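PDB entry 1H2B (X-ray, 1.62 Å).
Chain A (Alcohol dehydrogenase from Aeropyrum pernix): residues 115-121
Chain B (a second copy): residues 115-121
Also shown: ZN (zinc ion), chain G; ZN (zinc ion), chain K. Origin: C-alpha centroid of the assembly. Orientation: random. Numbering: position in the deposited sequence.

Chain A 115-121: CRAGEDM
Chain B (115-121) CRAGEDM

Each stretch leaves a weakly bonded helix that begins earlier in its chain and ends in a Schellman motif. In chain A, phi/psi run -63/-40 at A:Cys115, -71/-15 at A:Arg116 and -96/-5 at A:Ala117, then reverse to 92/10 at A:Gly118; B:Gly118 stands at 96/10. The turn is tied by A:Gly118 N to A:Cys115 O at 2.9 Å, and by B:Gly118 N to B:Cys115 O at 3.0 Å. After A:Glu119 (-102/83) and B:Glu119 (-102/84), a 3-10 segment starts at A:Asp120 (-55/-35) and B:Asp120 (-55/-37).

The two copies meet at these turns in a reciprocal register: A:Ala117 CA lies 4.5 Å from B:Gly118 CA, and A:Gly118 CA lies 4.3 Å from B:Ala117 CA. Near the centre, A:Ala117 O and B:Ala117 O approach to 3.4 Å; both are acceptors, so this is packing without a hydrogen bond. A:Gly118 CA sits 3.0 Å from B:Arg116 O, and B:Gly118 CA 3.2 Å from A:Arg116 O. Glycine suits both places twice over. The positive phi would jam a CB against the preceding carbonyl, and an ideal CB on A:Gly118 would point toward chain B and lie 2.7 Å from B:Arg116 O, and one on B:Gly118 would lie 2.7 Å from A:Arg116 O, a clash in both cases. Each alanine directs its CB away, leaving the backbones free to approach.

Two reciprocal salt bridges reinforce this contact. A:Arg116 starts away from chain B, but its m, m, m rotamer (chi1 -77°, chi2 -54°, chi3 -80°, chi4 -92°) brings its end back. A:Arg116 NH2 donates to B:Asp120 OD2 at 2.8 Å and 147°, with the acceptor at the guanidinium edge near its plane. B:Arg116 NH2 meets A:Asp120 OD2 at the same distance and angle, from chi angles of -81°, -50°, -81° and -97°. The aspartates leave sideways, with chi1/chi2 of -64°/65° in A:Asp120 and -59°/66° in B:Asp120. All four residues are buried, and pairing opposite charges suits them to that setting.

Waters extend the pairing: water 2 accepts from A:Arg116 NE (2.9 Å) and lies 2.7 Å from B:Asp120 OD1, while water 4 accepts from B:Arg116 NE (3.0 Å) and lies 2.6 Å from A:Asp120 OD1. The stretches bury 286 Å² in total, both sides summed.

A:Cys115 and B:Cys115 make no contact across the stretches; A:Cys115 SG and B:Cys115 SG each bind a ZN atom at 2.3 Å, in chains G and K respectively. The CA-to-CB bonds of A:Glu119 and B:Glu119 point away from the other stretch, and neither residue contacts it.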

ATOM      1  N   CYS A 115      11.180  17.224  -0.922  1.00 27.87           N
ATOM      2  CA  CYS A 115      11.610  17.293  -2.283  1.00 30.85           C
ATOM      3  C   CYS A 115      12.388  16.039  -2.642  1.00 30.32           C
ATOM      4  O   CYS A 115      12.214  15.504  -3.725  1.00 31.80           O
ATOM      5  CB  CYS A 115      12.474  18.536  -2.429  1.00 33.96           C
ATOM      6  SG  CYS A 115      11.587  20.042  -2.926  1.00 33.43           S
ATOM      7  N   ARG A 116      13.232  15.546  -1.719  1.00 27.54           N
ATOM      8  CA  ARG A 116      14.018  14.329  -2.020  1.00 27.33           C
ATOM      9  C   ARG A 116      13.135  13.118  -2.064  1.00 26.49           C
ATOM     10  O   ARG A 116      13.544  12.010  -2.509  1.00 27.84           O
ATOM     11  CB  ARG A 116      15.147  14.075  -1.008  1.00 23.39           C
ATOM     12  CG  ARG A 116      16.362  14.938  -1.180  1.00 29.44           C
ATOM     13  CD  ARG A 116      16.930  14.889  -2.570  1.00 27.63           C
ATOM     14  NE  ARG A 116      17.768  13.725  -2.863  1.00 23.17           N
ATOM     15  CZ  ARG A 116      19.098  13.697  -2.697  1.00 21.17           C
ATOM     16  NH1 ARG A 116      19.730  14.718  -2.104  1.00 19.07           N
ATOM     17  NH2 ARG A 116      19.793  12.645  -3.120  1.00 17.79           N
ATOM     18  N   ALA A 117      11.930  13.279  -1.538  1.00 21.99           N
ATOM     19  CA  ALA A 117      10.964  12.216  -1.619  1.00 20.74           C
ATOM     20  C   ALA A 117      10.013  12.379  -2.811  1.00 23.95           C
ATOM     21  O   ALA A 117       9.179  11.499  -3.045  1.00 29.05           O
ATOM     22  CB  ALA A 117      10.189  12.160  -0.299  1.00 22.86           C
ATOM     23  N   GLY A 118      10.120  13.498  -3.533  1.00 21.82           N
ATOM     24  CA  GLY A 118       9.274  13.777  -4.687  1.00 21.50           C
ATOM     25  C   GLY A 118       8.005  14.565  -4.419  1.00 21.96           C
ATOM     26  O   GLY A 118       7.159  14.655  -5.324  1.00 23.14           O
ATOM     27  N   GLU A 119       7.864  15.105  -3.215  1.00 18.66           N
ATOM     28  CA  GLU A 119       6.584  15.799  -2.869  1.00 18.22           C
ATOM     29  C   GLU A 119       6.712  17.307  -2.933  1.00 16.82           C
ATOM     30  O   GLU A 119       6.925  17.977  -1.896  1.00 19.02           O
ATOM     31  CB  GLU A 119       6.065  15.343  -1.508  1.00 19.49           C
ATOM     32  CG  GLU A 119       5.661  13.868  -1.495  1.00 23.31           C
ATOM     33  CD  GLU A 119       4.307  13.599  -2.144  1.00 25.68           C
ATOM     34  OE1 GLU A 119       3.931  14.317  -3.076  1.00 18.49           O
ATOM     35  OE2 GLU A 119       3.646  12.617  -1.758  1.00 35.29           O
ATOM     36  N   ASP A 120       6.574  17.849  -4.143  1.00 17.34           N
ATOM     37  CA  ASP A 120       6.863  19.268  -4.390  1.00 18.96           C
ATOM     38  C   ASP A 120       6.063  20.156  -3.452  1.00 17.49           C
ATOM     39  O   ASP A 120       6.548  21.216  -3.062  1.00 20.01           O
ATOM     40  CB  ASP A 120       6.470  19.645  -5.823  1.00 18.15           C
ATOM     41  CG  ASP A 120       7.283  18.912  -6.874  1.00 24.16           C
ATOM     42  OD1 ASP A 120       7.162  17.652  -6.969  1.00 19.93           O
ATOM     43  OD2 ASP A 120       8.043  19.529  -7.646  1.00 25.45           O
ATOM     44  N   MET A 121       4.823  19.775  -3.115  1.00 16.49           N
ATOM     45  CA  MET A 121       3.991  20.722  -2.369  1.00 16.93           C
ATOM     46  C   MET A 121       4.353  20.770  -0.920  1.00 20.01           C
ATOM     47  O   MET A 121       3.798  21.576  -0.161  1.00 20.73           O
ATOM     48  CB  MET A 121       2.492  20.373  -2.509  1.00 16.45           C
ATOM     49  CG  MET A 121       1.998  20.410  -3.953  1.00 18.41           C
ATOM     50  SD  MET A 121       2.219  22.019  -4.692  1.00 20.43           S
ATOM     51  CE  MET A 121       1.321  23.119  -3.512  1.00 23.48           C
TER
ATOM     52  N   CYS B 115      14.594  10.599 -10.188  1.00 30.05           N
ATOM     53  CA  CYS B 115      15.109  11.476  -9.177  1.00 31.47           C
ATOM     54  C   CYS B 115      13.993  12.350  -8.609  1.00 32.66           C
ATOM     55  O   CYS B 115      13.915  12.595  -7.398  1.00 31.47           O
ATOM     56  CB  CYS B 115      16.201  12.312  -9.838  1.00 35.45           C
ATOM     57  SG  CYS B 115      17.855  11.551  -9.765  1.00 31.50           S
ATOM     58  N   ARG B 116      13.106  12.803  -9.493  1.00 31.64           N
ATOM     59  CA  ARG B 116      11.996  13.651  -9.080  1.00 29.83           C
ATOM     60  C   ARG B 116      11.010  12.816  -8.251  1.00 29.09           C
ATOM     61  O   ARG B 116      10.132  13.371  -7.568  1.00 30.82           O
ATOM     62  CB  ARG B 116      11.274  14.244 -10.310  1.00 30.52           C
ATOM     63  CG  ARG B 116      11.908  15.482 -10.986  1.00 28.33           C
ATOM     64  CD  ARG B 116      12.276  16.608 -10.051  1.00 31.09           C
ATOM     65  NE  ARG B 116      11.193  17.524  -9.624  1.00 24.16           N
ATOM     66  CZ  ARG B 116      10.928  18.707 -10.195  1.00 23.67           C
ATOM     67  NH1 ARG B 116      11.559  19.079 -11.310  1.00 22.77           N
ATOM     68  NH2 ARG B 116      10.019  19.517  -9.656  1.00 19.80           N
ATOM     69  N   ALA B 117      11.065  11.486  -8.372  1.00 22.07           N
ATOM     70  CA  ALA B 117      10.234  10.638  -7.526  1.00 20.68           C
ATOM     71  C   ALA B 117      10.985  10.152  -6.284  1.00 24.19           C
ATOM     72  O   ALA B 117      10.396   9.472  -5.421  1.00 26.98           O
ATOM     73  CB  ALA B 117       9.715   9.439  -8.314  1.00 26.29           C
ATOM     74  N   GLY B 118      12.282  10.437  -6.217  1.00 21.49           N
ATOM     75  CA  GLY B 118      13.028  10.122  -5.016  1.00 21.37           C
ATOM     76  C   GLY B 118      13.771   8.800  -5.048  1.00 21.35           C
ATOM     77  O   GLY B 118      14.262   8.357  -4.019  1.00 20.86           O
ATOM     78  N   GLU B 119      13.847   8.171  -6.206  1.00 18.52           N
ATOM     79  CA  GLU B 119      14.524   6.848  -6.282  1.00 17.14           C
ATOM     80  C   GLU B 119      15.931   6.990  -6.856  1.00 16.93           C
ATOM     81  O   GLU B 119      16.136   6.822  -8.069  1.00 17.87           O
ATOM     82  CB  GLU B 119      13.695   5.832  -7.084  1.00 19.96           C
ATOM     83  CG  GLU B 119      12.395   5.438  -6.375  1.00 21.97           C
ATOM     84  CD  GLU B 119      12.583   4.513  -5.179  1.00 27.29           C
ATOM     85  OE1 GLU B 119      13.648   4.516  -4.549  1.00 19.25           O
ATOM     86  OE2 GLU B 119      11.619   3.798  -4.847  1.00 32.08           O
ATOM     87  N   ASP B 120      16.891   7.331  -5.988  1.00 16.31           N
ATOM     88  CA  ASP B 120      18.247   7.651  -6.425  1.00 17.61           C
ATOM     89  C   ASP B 120      18.856   6.547  -7.257  1.00 18.20           C
ATOM     90  O   ASP B 120      19.573   6.841  -8.206  1.00 18.60           O
ATOM     91  CB  ASP B 120      19.174   7.885  -5.242  1.00 15.98           C
ATOM     92  CG  ASP B 120      18.720   9.018  -4.349  1.00 23.56           C
ATOM     93  OD1 ASP B 120      17.635   8.907  -3.684  1.00 18.43           O
ATOM     94  OD2 ASP B 120      19.438  10.056  -4.243  1.00 21.55           O
ATOM     95  N   MET B 121      18.570   5.280  -6.915  1.00 16.01           N
ATOM     96  CA  MET B 121      19.193   4.179  -7.648  1.00 13.89           C
ATOM     97  C   MET B 121      18.666   3.995  -9.046  1.00 17.05           C
ATOM     98  O   MET B 121      19.215   3.198  -9.821  1.00 16.73           O
ATOM     99  CB  MET B 121      19.144   2.855  -6.859  1.00 13.35           C
ATOM    100  CG  MET B 121      19.821   2.886  -5.462  1.00 14.79           C
ATOM    101  SD  MET B 121      21.530   3.462  -5.559  1.00 17.72           S
ATOM    102  CE  MET B 121      22.199   2.314  -6.676  1.00 19.35           C
TER
HETATM  103 ZN    ZN G1364      12.093  21.309  -1.112  0.50 30.69          ZN
HETATM  104 ZN    ZN K1363      18.217  11.409 -11.991  0.50 32.57          ZN
HETATM  105  O   HOH W   1      14.659   9.578  -1.522  1.00 19.14           O
HETATM  106  O   HOH W   2      16.346  11.304  -3.694  1.00 21.81           O
HETATM  107  O   HOH W   3       7.401  14.141  -7.967  1.00 22.16           O
HETATM  108  O   HOH W   4       9.497  16.515  -7.420  1.00 24.61           O